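Local coordinates for CysQ, sulfite synthesis pathway protein (Bacteroides thetaiotaomicron VPI-5482, PDB 3B8B), which probably hydrolyses adenosine 3',5'-bisphosphate to AMP and phosphate with the help of magnesium, as a member of the inositol monophosphatase superfamily, at residues Met261-Ala266 with Phe284-Lys289; Asp187-Val192 with Lys234-Pro239. All coordinates share one frame; numbering follows the deposited sequence. Where two conformers were deposited one is given.

How the contacts relate
Contact 2 comes first along the chain. Their centres lie about 12 Å apart. Strand 280-288 joins them: it pairs antiparallel with strand 261-265 in contact 1 and with strand 238-240, which carries the end of contact 2. V286 N and Y238 O are 2.9 Å apart, probably hydrogen-bonded, and the rings of F284 and Y238 meet edge to face. Contact 2 also includes strand 189-193, which pairs in parallel with 216-220. Together the contacts tie this small parallel sheet to the antiparallel one beside the predicted magnesium site. The side chains of F284 and Y238 lie about 7 and 8 Å from that of D248, a predicted ligand on helix 246-258.

Contact 1 of 2, residues Met261-Ala266 with Phe284-Lys289; sequences MEVYQA and FIVEAK
M261-A266 and F284-K289 form an antiparallel strand pair in the C-terminal part of the inositol monophosphatase fold. Four backbone bonds hold it, two between E262 and E287 and two between Y264 and I285. E262 N reaches E287 O at 2.9 Å, nearly in line with the carbonyl. Weaker CA-H...O contacts fill in, such as V286 CA to E262 O at 3.3 Å.

Apolar contacts differ by face. On one, V263 and V286 lie side by side, CG2 to CG2 at 3.9 Å. V263 CG1 meets F284 CD1 at 3.7 Å. On the other, the Y264 ring takes E287 CG at its edge, with ring and carboxylate planes 76° apart. E262 CG sits over one face of this ring. Y264 CG is anti to its carbonyl carbon (chi1 -67°), which sends the ring along the strand pair toward K289.

The polar ends find partners beyond the pair. E262 OE1 hydrogen-bonds to H253, OE2 salt-bridges R257, E287 salt-bridges R290, and Y264 OH bonds to R290 N. A phenylalanine in place of Y264 would probably leave R290 N and a water without their hydroxyl partner. That water lies 2.8 Å from Y264 OH and accepts from K289 NZ at 3.3 Å.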
loop_
_atom_site.group_PDB
_atom_site.type_symbol
_atom_site.label_atom_id
_atom_site.label_comp_id
_atom_site.label_asym_id
_atom_site.label_seq_id
_atom_site.Cartn_x
_atom_site.Cartn_y
_atom_site.Cartn_z
HETATM N N MSE A 261 -3.372 -1.886 14.111
HETATM C CA MSE A 261 -3.035 -3.191 13.581
HETATM C C MSE A 261 -1.508 -3.282 13.477
HETATM O O MSE A 261 -0.790 -2.358 13.863
HETATM C CB MSE A 261 -3.681 -3.436 12.196
HETATM C CG MSE A 261 -5.113 -2.979 12.067
HETATM SE SE MSE A 261 -6.355 -3.886 13.275
HETATM C CE MSE A 261 -7.875 -2.599 13.072
ATOM N N GLU A 262 -1.020 -4.394 12.952
ATOM C CA GLU A 262 0.410 -4.590 12.762
ATOM C C GLU A 262 0.632 -5.591 11.628
ATOM O O GLU A 262 -0.260 -6.389 11.316
ATOM C CB GLU A 262 1.049 -5.054 14.064
ATOM C CG GLU A 262 2.557 -5.143 14.101
ATOM C CD GLU A 262 3.232 -3.865 13.699
ATOM O OE1 GLU A 262 3.432 -3.680 12.489
ATOM O OE2 GLU A 262 3.605 -3.088 14.593
ATOM N N VAL A 263 1.794 -5.493 10.990
ATOM C CA VAL A 263 2.180 -6.422 9.929
ATOM C C VAL A 263 3.402 -7.197 10.470
ATOM O O VAL A 263 4.550 -6.714 10.439
ATOM C CB VAL A 263 2.514 -5.724 8.596
ATOM C CG1 VAL A 263 2.834 -6.766 7.511
ATOM C CG2 VAL A 263 1.353 -4.817 8.163
ATOM N N TYR A 264 3.129 -8.383 10.992
ATOM C CA TYR A 264 4.150 -9.222 11.629
ATOM C C TYR A 264 4.871 -10.087 10.607
ATOM O O TYR A 264 4.252 -10.575 9.635
ATOM C CB TYR A 264 3.503 -10.149 12.676
ATOM C CG TYR A 264 2.941 -9.398 13.850
ATOM C CD1 TYR A 264 3.783 -8.906 14.841
ATOM C CD2 TYR A 264 1.573 -9.129 13.956
ATOM C CE1 TYR A 264 3.282 -8.189 15.904
ATOM C CE2 TYR A 264 1.068 -8.411 15.026
ATOM C CZ TYR A 264 1.906 -7.952 15.985
ATOM O OH TYR A 264 1.446 -7.221 17.064
ATOM N N GLN A 265 6.151 -10.330 10.851
ATOM C CA GLN A 265 6.844 -11.443 10.216
ATOM C C GLN A 265 6.161 -12.720 10.713
ATOM O O GLN A 265 6.066 -12.963 11.916
ATOM C CB GLN A 265 8.325 -11.426 10.560
ATOM C CG GLN A 265 9.076 -10.213 10.021
ATOM C CD GLN A 265 10.532 -10.244 10.430
ATOM O OE1 GLN A 265 11.232 -11.258 10.204
ATOM N NE2 GLN A 265 11.010 -9.167 11.071
ATOM N N ALA A 266 5.664 -13.517 9.790
ATOM C CA ALA A 266 4.922 -14.727 10.167
ATOM C C ALA A 266 5.827 -15.655 10.955
ATOM O O ALA A 266 6.955 -15.952 10.544
ATOM C CB ALA A 266 4.344 -15.421 8.941
ATOM N N PHE A 284 4.382 -12.714 5.891
ATOM C CA PHE A 284 3.802 -11.790 6.877
ATOM C C PHE A 284 2.343 -12.100 7.176
ATOM O O PHE A 284 1.687 -12.834 6.430
ATOM C CB PHE A 284 3.991 -10.325 6.444
ATOM C CG PHE A 284 3.223 -9.928 5.220
ATOM C CD1 PHE A 284 1.894 -9.552 5.321
ATOM C CD2 PHE A 284 3.818 -9.908 3.955
ATOM C CE1 PHE A 284 1.180 -9.176 4.230
ATOM C CE2 PHE A 284 3.090 -9.525 2.846
ATOM C CZ PHE A 284 1.771 -9.144 2.986
ATOM N N ILE A 285 1.872 -11.512 8.272
ATOM C CA ILE A 285 0.488 -11.611 8.732
ATOM C C ILE A 285 0.054 -10.246 9.256
ATOM O O ILE A 285 0.687 -9.699 10.180
ATOM C CB ILE A 285 0.331 -12.591 9.896
ATOM C CG1 ILE A 285 0.771 -14.001 9.504
ATOM C CG2 ILE A 285 -1.116 -12.649 10.381
ATOM C CD1 ILE A 285 0.925 -14.873 10.686
ATOM N N VAL A 286 -1.027 -9.716 8.697
ATOM C CA VAL A 286 -1.602 -8.465 9.150
ATOM C C VAL A 286 -2.776 -8.798 10.061
ATOM O O VAL A 286 -3.689 -9.541 9.659
ATOM C CB VAL A 286 -2.108 -7.614 7.971
ATOM C CG1 VAL A 286 -2.457 -6.175 8.463
ATOM C CG2 VAL A 286 -1.099 -7.572 6.809
ATOM N N GLU A 287 -2.759 -8.256 11.274
ATOM C CA GLU A 287 -3.816 -8.536 12.257
ATOM C C GLU A 287 -3.785 -7.424 13.305
ATOM O O GLU A 287 -2.902 -6.566 13.296
ATOM C CB GLU A 287 -3.607 -9.932 12.885
ATOM C CG GLU A 287 -2.299 -10.065 13.647
ATOM C CD GLU A 287 -1.997 -11.493 14.174
ATOM O OE1 GLU A 287 -1.482 -12.336 13.416
ATOM O OE2 GLU A 287 -2.221 -11.722 15.360
ATOM N N ALA A 288 -4.734 -7.447 14.237
ATOM C CA ALA A 288 -4.723 -6.514 15.352
ATOM C C ALA A 288 -3.418 -6.588 16.134
ATOM O O ALA A 288 -2.858 -7.674 16.285
ATOM C CB ALA A 288 -5.922 -6.810 16.281
ATOM N N LYS A 289 -2.926 -5.459 16.617
ATOM C CA LYS A 289 -1.690 -5.462 17.399
ATOM C C LYS A 289 -1.863 -6.406 18.576
ATOM O O LYS A 289 -2.873 -6.363 19.268
ATOM C CB LYS A 289 -1.345 -4.058 17.886
ATOM C CG LYS A 289 0.019 -3.935 18.549
ATOM C CD LYS A 289 0.310 -2.488 18.998
ATOM C CE LYS A 289 1.623 -2.391 19.775
ATOM N NZ LYS A 289 2.767 -2.617 18.837
HETATM O O HOH W 1 3.420 -5.779 18.422
#

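Contact 2 of 2, residues Asp187-Val192 with Lys234-Pro239; sequences DHFIAV and KADVYP
K234 meets I190 through its backbone: I190 CD1 lies 3.3 Å from K234 O. The segment 234-239 runs here beside 189-193, a strand of the small parallel sheet with 216-220, and joins it by a single bridge between A191 and V237. In the conformer given, the K234 amine leads away to a salt bridge with E232. A235 follows, its CB against I190 CG2.

D236 makes the polar centre. At chi1 -65° its CG sits beside its own backbone N, which brings the carboxylate to I190 N. D236 OD2 accepts from I190 N at 2.8 Å with its anti lone pair, the one away from OD1, in a fairly straight bond (163°). D236 N returns a bond to I190 O, also at 2.8 Å. The F189 ring crosses the same side chain obliquely, CE1 to D236 CB at 3.6 Å, with ring and carboxylate planes only 7° apart. H213 stacks on F189.

V237 N gives I190 O a second, longer bond. V237 CG1 touches both F189 CZ, at 3.5 Å, and A191 CB, while V237 O accepts from V192 N at 3.0 Å. Y238 CB then packs on V192 CG1 in the conformer given, and its hydroxyl binds R240. At P239 a water donates to both P239 O and V192 O, bridging the two segments.

The D236 carboxylate thus seems to take the place of a backbone acceptor for I190 N. R186 forms a salt bridge with the same OD2, which would probably favour the ionised carboxylate.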
loop_
_atom_site.group_PDB
_atom_site.type_symbol
_atom_site.label_atom_id
_atom_site.label_comp_id
_atom_site.label_asym_id
_atom_site.label_seq_id
_atom_site.Cartn_x
_atom_site.Cartn_y
_atom_site.Cartn_z
ATOM N N ASP A 187 -19.791 -10.500 14.383
ATOM C CA ASP A 187 -19.469 -11.520 15.330
ATOM C C ASP A 187 -18.747 -12.603 14.611
ATOM O O ASP A 187 -18.553 -13.672 15.184
ATOM C CB ASP A 187 -20.728 -12.052 16.032
ATOM C CG ASP A 187 -21.667 -12.769 15.081
ATOM O OD1 ASP A 187 -21.397 -12.743 13.848
ATOM O OD2 ASP A 187 -22.668 -13.337 15.577
ATOM N N HIS A 188 -18.338 -12.359 13.353
ATOM C CA HIS A 188 -17.707 -13.434 12.647
ATOM C C HIS A 188 -16.303 -13.062 12.222
ATOM O O HIS A 188 -15.961 -11.894 12.142
ATOM C CB HIS A 188 -18.590 -13.943 11.510
ATOM C CG HIS A 188 -18.537 -13.138 10.262
ATOM N ND1 HIS A 188 -19.290 -12.000 10.070
ATOM C CD2 HIS A 188 -17.890 -13.366 9.096
ATOM C CE1 HIS A 188 -19.063 -11.529 8.857
ATOM N NE2 HIS A 188 -18.226 -12.349 8.242
ATOM N N PHE A 189 -15.511 -14.098 12.004
ATOM C CA PHE A 189 -14.097 -13.982 11.692
ATOM C C PHE A 189 -13.924 -13.893 10.189
ATOM O O PHE A 189 -14.462 -14.717 9.450
ATOM C CB PHE A 189 -13.362 -15.205 12.201
ATOM C CG PHE A 189 -11.891 -15.126 12.048
ATOM C CD1 PHE A 189 -11.123 -14.472 13.006
ATOM C CD2 PHE A 189 -11.252 -15.689 10.945
ATOM C CE1 PHE A 189 -9.745 -14.389 12.878
ATOM C CE2 PHE A 189 -9.863 -15.588 10.813
ATOM C CZ PHE A 189 -9.123 -14.930 11.778
ATOM N N ILE A 190 -13.134 -12.934 9.739
ATOM C CA ILE A 190 -12.895 -12.768 8.303
ATOM C C ILE A 190 -11.406 -12.792 7.981
ATOM O O ILE A 190 -10.629 -12.047 8.576
ATOM C CB ILE A 190 -13.487 -11.447 7.767
ATOM C CG1 ILE A 190 -15.004 -11.414 7.984
ATOM C CG2 ILE A 190 -13.123 -11.197 6.261
ATOM C CD1 ILE A 190 -15.633 -10.087 7.615
ATOM N N ALA A 191 -11.030 -13.620 7.006
ATOM C CA ALA A 191 -9.690 -13.627 6.464
ATOM C C ALA A 191 -9.730 -13.131 5.030
ATOM O O ALA A 191 -10.719 -13.318 4.325
ATOM C CB ALA A 191 -9.070 -15.050 6.524
ATOM N N VAL A 192 -8.675 -12.460 4.575
ATOM C CA VAL A 192 -8.641 -11.980 3.187
ATOM C C VAL A 192 -7.463 -12.604 2.438
ATOM O O VAL A 192 -6.373 -12.770 2.977
ATOM C CB VAL A 192 -8.637 -10.418 3.097
ATOM C CG1 VAL A 192 -7.397 -9.837 3.795
ATOM C CG2 VAL A 192 -8.762 -9.931 1.629
ATOM N N LYS A 234 -12.472 -4.386 8.270
ATOM C CA LYS A 234 -13.308 -5.233 7.404
ATOM C C LYS A 234 -12.842 -6.684 7.364
ATOM O O LYS A 234 -13.590 -7.580 6.921
ATOM C CB LYS A 234 -13.349 -4.678 5.981
ATOM C CG LYS A 234 -14.004 -3.303 5.839
ATOM C CD LYS A 234 -15.494 -3.323 6.170
ATOM C CE LYS A 234 -16.219 -2.053 5.690
ATOM N NZ LYS A 234 -15.914 -0.822 6.490
ATOM N N ALA A 235 -11.634 -6.936 7.831
ATOM C CA ALA A 235 -11.091 -8.296 7.902
ATOM C C ALA A 235 -10.273 -8.409 9.175
ATOM O O ALA A 235 -9.673 -7.421 9.614
ATOM C CB ALA A 235 -10.233 -8.589 6.674
ATOM N N ASP A 236 -10.236 -9.589 9.759
ATOM C CA ASP A 236 -9.453 -9.847 10.952
ATOM C C ASP A 236 -7.987 -10.142 10.644
ATOM O O ASP A 236 -7.099 -9.806 11.430
ATOM C CB ASP A 236 -10.041 -11.003 11.720
ATOM C CG ASP A 236 -11.419 -10.676 12.252
ATOM O OD1 ASP A 236 -11.493 -9.951 13.255
ATOM O OD2 ASP A 236 -12.407 -11.078 11.659
ATOM N N VAL A 237 -7.739 -10.841 9.546
ATOM C CA VAL A 237 -6.380 -11.305 9.253
ATOM C C VAL A 237 -6.135 -11.331 7.759
ATOM O O VAL A 237 -7.016 -11.719 6.990
ATOM C CB VAL A 237 -6.083 -12.692 9.884
ATOM C CG1 VAL A 237 -6.964 -13.782 9.289
ATOM C CG2 VAL A 237 -4.599 -13.042 9.742
ATOM N N TYR A 238 -4.930 -10.918 7.374
ATOM C CA TYR A 238 -4.420 -11.059 6.019
ATOM C C TYR A 238 -3.065 -11.768 6.106
ATOM O O TYR A 238 -2.059 -11.109 6.400
ATOM C CB TYR A 238 -4.311 -9.712 5.320
ATOM C CG TYR A 238 -3.510 -9.728 4.041
ATOM C CD1 TYR A 238 -3.549 -10.833 3.181
ATOM C CD2 TYR A 238 -2.697 -8.657 3.685
ATOM C CE1 TYR A 238 -2.788 -10.859 2.017
ATOM C CE2 TYR A 238 -1.927 -8.675 2.532
ATOM C CZ TYR A 238 -1.964 -9.786 1.697
ATOM O OH TYR A 238 -1.196 -9.801 0.541
ATOM N N PRO A 239 -3.062 -13.087 5.904
ATOM C CA PRO A 239 -1.798 -13.835 5.923
ATOM C C PRO A 239 -1.264 -13.926 4.516
ATOM O O PRO A 239 -2.031 -14.204 3.573
ATOM C CB PRO A 239 -2.226 -15.193 6.467
ATOM C CG PRO A 239 -3.640 -15.377 5.895
ATOM C CD PRO A 239 -4.225 -13.998 5.744
HETATM O O HOH W 2 -14.028 -11.153 14.369
HETATM O O HOH W 3 -4.148 -14.468 2.090
#